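Local structure of Ice-binding protein 1 (Shewanella frigidimarina, 6BG8) at residues V114-I117 / E118-N121; F156-G159 / G160-S164. The protein adsorbs its bacterium onto ice and inhibits the growth of ice crystals through an ice-binding DUF3494 domain, the part held in this chain. All coordinates share one frame; numbering follows the deposited sequence.

Interaction 1: V114-I117 / E118-N121; sequences VCPI and ELGN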
ATOM      1  N   VAL A 114       4.286  21.460   4.507  1.00  6.79           N
ATOM      2  CA  VAL A 114       4.005  21.480   3.077  1.00 12.40           C
ATOM      3  C   VAL A 114       4.713  20.311   2.410  1.00 10.06           C
ATOM      4  O   VAL A 114       5.922  20.108   2.597  1.00 10.15           O
ATOM      5  CB  VAL A 114       4.446  22.812   2.445  1.00  9.15           C
ATOM      6  CG1 VAL A 114       4.358  22.712   0.918  1.00  8.62           C
ATOM      7  CG2 VAL A 114       3.616  23.975   2.975  1.00 11.28           C
ATOM      8  N   CYS A 115       3.961  19.545   1.620  1.00  7.71           N
ATOM      9  CA  CYS A 115       4.544  18.520   0.760  1.00  8.61           C
ATOM     10  C   CYS A 115       4.968  19.163  -0.552  1.00  7.42           C
ATOM     11  O   CYS A 115       4.113  19.706  -1.267  1.00  9.11           O
ATOM     12  CB  CYS A 115       3.545  17.402   0.482  1.00  4.38           C
ATOM     13  SG  CYS A 115       4.263  16.008  -0.473  1.00  9.86           S
ATOM     14  N   PRO A 116       6.250  19.130  -0.906  1.00  6.91           N
ATOM     15  CA  PRO A 116       6.665  19.637  -2.220  1.00  8.00           C
ATOM     16  C   PRO A 116       6.010  18.844  -3.338  1.00 10.68           C
ATOM     17  O   PRO A 116       5.738  17.654  -3.200  1.00  9.17           O
ATOM     18  CB  PRO A 116       8.182  19.427  -2.219  1.00  8.81           C
ATOM     19  CG  PRO A 116       8.545  19.378  -0.756  1.00 14.46           C
ATOM     20  CD  PRO A 116       7.396  18.665  -0.111  1.00  9.23           C
ATOM     21  N   ILE A 117       5.774  19.510  -4.469  1.00  8.50           N
ATOM     22  CA  ILE A 117       5.136  18.788  -5.573  1.00  7.04           C
ATOM     23  C   ILE A 117       6.118  17.937  -6.363  1.00  7.41           C
ATOM     24  O   ILE A 117       5.685  17.099  -7.170  1.00  8.45           O
ATOM     25  CB  ILE A 117       4.372  19.744  -6.509  1.00  9.90           C
ATOM     26  CG1 ILE A 117       5.299  20.812  -7.094  1.00 10.97           C
ATOM     27  CG2 ILE A 117       3.208  20.375  -5.744  1.00  9.05           C
ATOM     28  CD1 ILE A 117       4.664  21.639  -8.209  1.00 11.00           C
ATOM     29  N   GLU A 118       7.422  18.123  -6.160  1.00  6.09           N
ATOM     30  CA  GLU A 118       8.440  17.201  -6.644  1.00  9.10           C
ATOM     31  C   GLU A 118       9.281  16.756  -5.455  1.00 10.44           C
ATOM     32  O   GLU A 118       9.819  17.595  -4.723  1.00 11.66           O
ATOM     33  CB  GLU A 118       9.327  17.847  -7.719  1.00  6.55           C
ATOM     34  CG  GLU A 118      10.571  17.015  -8.091  1.00  8.96           C
ATOM     35  CD  GLU A 118      10.225  15.643  -8.661  1.00 10.37           C
ATOM     36  OE1 GLU A 118       9.342  15.574  -9.538  1.00  9.49           O
ATOM     37  OE2 GLU A 118      10.846  14.632  -8.252  1.00  8.43           O
ATOM     38  N   LEU A 119       9.384  15.442  -5.255  1.00  8.11           N
ATOM     39  CA  LEU A 119      10.077  14.884  -4.099  1.00  7.29           C
ATOM     40  C   LEU A 119      11.472  14.361  -4.426  1.00  8.27           C
ATOM     41  O   LEU A 119      12.205  13.969  -3.510  1.00  7.72           O
ATOM     42  CB  LEU A 119       9.233  13.765  -3.467  1.00  8.34           C
ATOM     43  CG  LEU A 119       7.925  14.210  -2.806  1.00  8.70           C
ATOM     44  CD1 LEU A 119       7.066  13.022  -2.389  1.00 12.11           C
ATOM     45  CD2 LEU A 119       8.206  15.102  -1.610  1.00  7.44           C
ATOM     46  N   GLY A 120      11.874  14.369  -5.696  1.00  8.04           N
ATOM     47  CA  GLY A 120      13.210  13.919  -6.043  1.00  7.89           C
ATOM     48  C   GLY A 120      14.293  14.848  -5.521  1.00  6.13           C
ATOM     49  O   GLY A 120      14.108  16.059  -5.399  1.00 11.29           O
ATOM     50  N   ASN A 121      15.441  14.246  -5.196  1.00  9.10           N
ATOM     51  CA  ASN A 121      16.646  14.939  -4.721  1.00  9.26           C
ATOM     52  C   ASN A 121      16.430  15.640  -3.384  1.00 15.05           C
ATOM     53  O   ASN A 121      17.194  16.543  -3.019  1.00 16.71           O
ATOM     54  CB  ASN A 121      17.172  15.935  -5.762  1.00 14.01           C
ATOM     55  CG  ASN A 121      17.677  15.253  -7.015  1.00 13.91           C
ATOM     56  OD1 ASN A 121      18.264  14.167  -6.959  1.00 20.23           O
ATOM     57  ND2 ASN A 121      17.453  15.885  -8.161  1.00 19.98           N
TER
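Leu-119 and Pro-116 meet round a bend of the chain, their side chains crossing at about a right angle. One branch of the leucine does the touching. Methyl CD2 of Leu-119 reaches the ring carbon CD of Pro-116 at 3.9 Å. The same methyl lies 4.2 Å from SG of Cys-115. With CG beside the backbone N (chi1 -67°), Leu-119 turns this branch back toward the earlier residues. Pro-116 also uses another ring atom: its CB packs 3.5 Å from the carbonyl O of Glu-118. Val-135 of the next coil touches both Cys-115 and Leu-119, so this apolar group continues inward.

The Glu-118 side chain heads away from the proline. It is bent at chi2 (61°), which brings the carboxylate round to the backbone two residues on. There OE2 of Glu-118 accepts the N-H of Gly-120 at 2.8 Å, on the anti side and 24° out of the carboxylate plane. OE2 also takes the backbone N-H groups of Gln-138 and Thr-139, while OE1 bonds to Thr-136 OG1. This donor-rich setting would favour the ionised form and fixes the rotation of the carboxylate. The arrangement is that of a corner in a beta-solenoid: apolar side chains pack on the inside, and a carboxylate ties the bend to the following coil.

Interaction 2: F156-G159 / G160-S164; sequences FTIG and GNLTS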
ATOM      1  N   PHE A 156       2.599  11.229   3.980  1.00  6.53           N
ATOM      2  CA  PHE A 156       2.410  12.079   2.812  1.00  6.35           C
ATOM      3  C   PHE A 156       0.950  11.994   2.417  1.00  6.70           C
ATOM      4  O   PHE A 156       0.439  10.900   2.156  1.00  5.93           O
ATOM      5  CB  PHE A 156       3.315  11.639   1.666  1.00  5.10           C
ATOM      6  CG  PHE A 156       4.765  11.744   1.999  1.00  7.96           C
ATOM      7  CD1 PHE A 156       5.427  10.700   2.633  1.00  7.02           C
ATOM      8  CD2 PHE A 156       5.460  12.909   1.725  1.00  7.19           C
ATOM      9  CE1 PHE A 156       6.772  10.822   2.965  1.00  7.02           C
ATOM     10  CE2 PHE A 156       6.788  13.031   2.055  1.00  6.39           C
ATOM     11  CZ  PHE A 156       7.442  11.988   2.677  1.00  7.10           C
ATOM     12  N   THR A 157       0.269  13.135   2.420  1.00  9.10           N
ATOM     13  CA  THR A 157      -1.171  13.147   2.200  1.00  3.60           C
ATOM     14  C   THR A 157      -1.501  14.153   1.104  1.00  7.19           C
ATOM     15  O   THR A 157      -1.236  15.351   1.242  1.00  7.46           O
ATOM     16  CB  THR A 157      -1.918  13.419   3.507  1.00  6.11           C
ATOM     17  OG1 THR A 157      -3.317  13.455   3.235  1.00  8.90           O
ATOM     18  CG2 THR A 157      -1.447  14.708   4.197  1.00  3.74           C
ATOM     19  N   ILE A 158      -2.071  13.655   0.008  1.00  6.67           N
ATOM     20  CA  ILE A 158      -1.980  14.297  -1.299  1.00  6.26           C
ATOM     21  C   ILE A 158      -3.364  14.385  -1.916  1.00  8.33           C
ATOM     22  O   ILE A 158      -4.058  13.368  -2.039  1.00  8.65           O
ATOM     23  CB  ILE A 158      -1.021  13.519  -2.223  1.00  8.60           C
ATOM     24  CG1 ILE A 158       0.408  13.609  -1.663  1.00  4.99           C
ATOM     25  CG2 ILE A 158      -1.124  14.020  -3.669  1.00  7.12           C
ATOM     26  CD1 ILE A 158       1.415  12.626  -2.307  1.00  6.21           C
ATOM     27  N   GLY A 159      -3.757  15.599  -2.314  1.00  6.61           N
ATOM     28  CA  GLY A 159      -5.083  15.823  -2.864  1.00  6.04           C
ATOM     29  C   GLY A 159      -5.248  15.426  -4.310  1.00  6.07           C
ATOM     30  O   GLY A 159      -6.381  15.301  -4.784  1.00 10.40           O
ATOM     31  N   GLY A 160      -4.147  15.221  -5.020  1.00  6.13           N
ATOM     32  CA  GLY A 160      -4.209  14.711  -6.374  1.00  7.33           C
ATOM     33  C   GLY A 160      -3.612  13.320  -6.485  1.00  8.17           C
ATOM     34  O   GLY A 160      -3.871  12.447  -5.647  1.00  8.83           O
ATOM     35  N   ASN A 161      -2.811  13.108  -7.522  1.00  6.26           N
ATOM     36  CA  ASN A 161      -2.119  11.849  -7.743  1.00  6.36           C
ATOM     37  C   ASN A 161      -0.717  11.878  -7.135  1.00  9.26           C
ATOM     38  O   ASN A 161      -0.183  12.932  -6.787  1.00  9.94           O
ATOM     39  CB  ASN A 161      -2.008  11.557  -9.241  1.00  5.64           C
ATOM     40  CG  ASN A 161      -3.344  11.583  -9.952  1.00  9.71           C
ATOM     41  OD1 ASN A 161      -4.348  11.086  -9.443  1.00  8.09           O
ATOM     42  ND2 ASN A 161      -3.356  12.156 -11.156  1.00  8.83           N
ATOM     43  N   LEU A 162      -0.112  10.689  -7.028  1.00  6.88           N
ATOM     44  CA  LEU A 162       1.305  10.519  -6.717  1.00  5.83           C
ATOM     45  C   LEU A 162       1.908   9.633  -7.793  1.00  6.86           C
ATOM     46  O   LEU A 162       1.407   8.531  -8.032  1.00  8.27           O
ATOM     47  CB  LEU A 162       1.528   9.876  -5.339  1.00  7.51           C
ATOM     48  CG  LEU A 162       2.959   9.375  -5.041  1.00  8.14           C
ATOM     49  CD1 LEU A 162       3.968  10.521  -5.030  1.00  7.70           C
ATOM     50  CD2 LEU A 162       3.054   8.582  -3.753  1.00 10.70           C
ATOM     51  N   THR A 163       2.975  10.110  -8.437  1.00  7.93           N
ATOM     52  CA  THR A 163       3.617   9.382  -9.530  1.00  8.49           C
ATOM     53  C   THR A 163       5.130   9.427  -9.370  1.00  8.32           C
ATOM     54  O   THR A 163       5.718  10.508  -9.370  1.00 10.09           O
ATOM     55  CB  THR A 163       3.228   9.975 -10.887  1.00  7.70           C
ATOM     56  OG1 THR A 163       1.806  10.022 -11.005  1.00  9.97           O
ATOM     57  CG2 THR A 163       3.798   9.126 -12.026  1.00  5.87           C
ATOM     58  N   SER A 164       5.766   8.264  -9.261  1.00  7.42           N
ATOM     59  CA  SER A 164       7.216   8.199  -9.343  1.00  8.17           C
ATOM     60  C   SER A 164       7.598   7.697 -10.728  1.00 10.73           C
ATOM     61  O   SER A 164       6.819   7.008 -11.390  1.00  7.18           O
ATOM     62  CB  SER A 164       7.818   7.306  -8.254  1.00  7.40           C
ATOM     63  OG  SER A 164       7.382   5.963  -8.366  1.00  8.55           O
TER
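Methyl CG2 of Ile-158 stands above the plane of the peptide joining Asn-161 to Leu-162, at its oxygen end, 3.4 Å from Asn-161 O. It meets the peptide between Gly-159 and Gly-160 differently. There CG2 of Ile-158 comes in beside the nitrogen, 3.5 Å from Gly-160 N and tilted out of the peptide plane. The ring of Phe-156 turns away from this corner; it stacks on Trp-184 and also meets Tyr-129, with the two planes nearly parallel. The side chain of Asn-161 starts away from segment 156-159, and its OD1 accepts the backbone N-H of Lys-189, while its backbone N bonds to Asp-134 OD1 and so fastens the turn to the coil before it.

Ile-158 spans the turn with both its branches. CG2 is anti to the backbone N, which sets this methyl against the peptides of the turn. The longer branch starts beside the backbone N (chi1 -66°) and brings CD1 of Ile-158 to 4.1 Å from CB of Leu-162. The side chains of Ile-158 and Leu-162 cross at about a right angle. Both also touch Val-135 on one neighbouring coil and Thr-186 on another, so the pair is enclosed by the stack. Two glycines make the bend without adding side chains. This is a corner of a parallel beta-helix, where one strand ends, the chain turns sharply, and the next strand starts on another face of the solenoid.

Overall arrangement
From the N terminus, interaction 1 comes first. It lies on the loop between strands 112-114 and 122-125. Interaction 2 follows in series, at the turn from strand 154-158 to strand 162-164. Each closes only a short local bend, and they neither nest nor cross. Strand 127-131 pairs in parallel with both 112-114 and 154-158, so the two bends belong to the same stack of coils, with Val-135 packing against both. The centres of interaction 1 and interaction 2 are about 10 Å apart. They also meet directly: SG of Cys-115 packs 4.0 Å from CD2 of Phe-156. Both lie away from the ice-binding motif inferred by similarity.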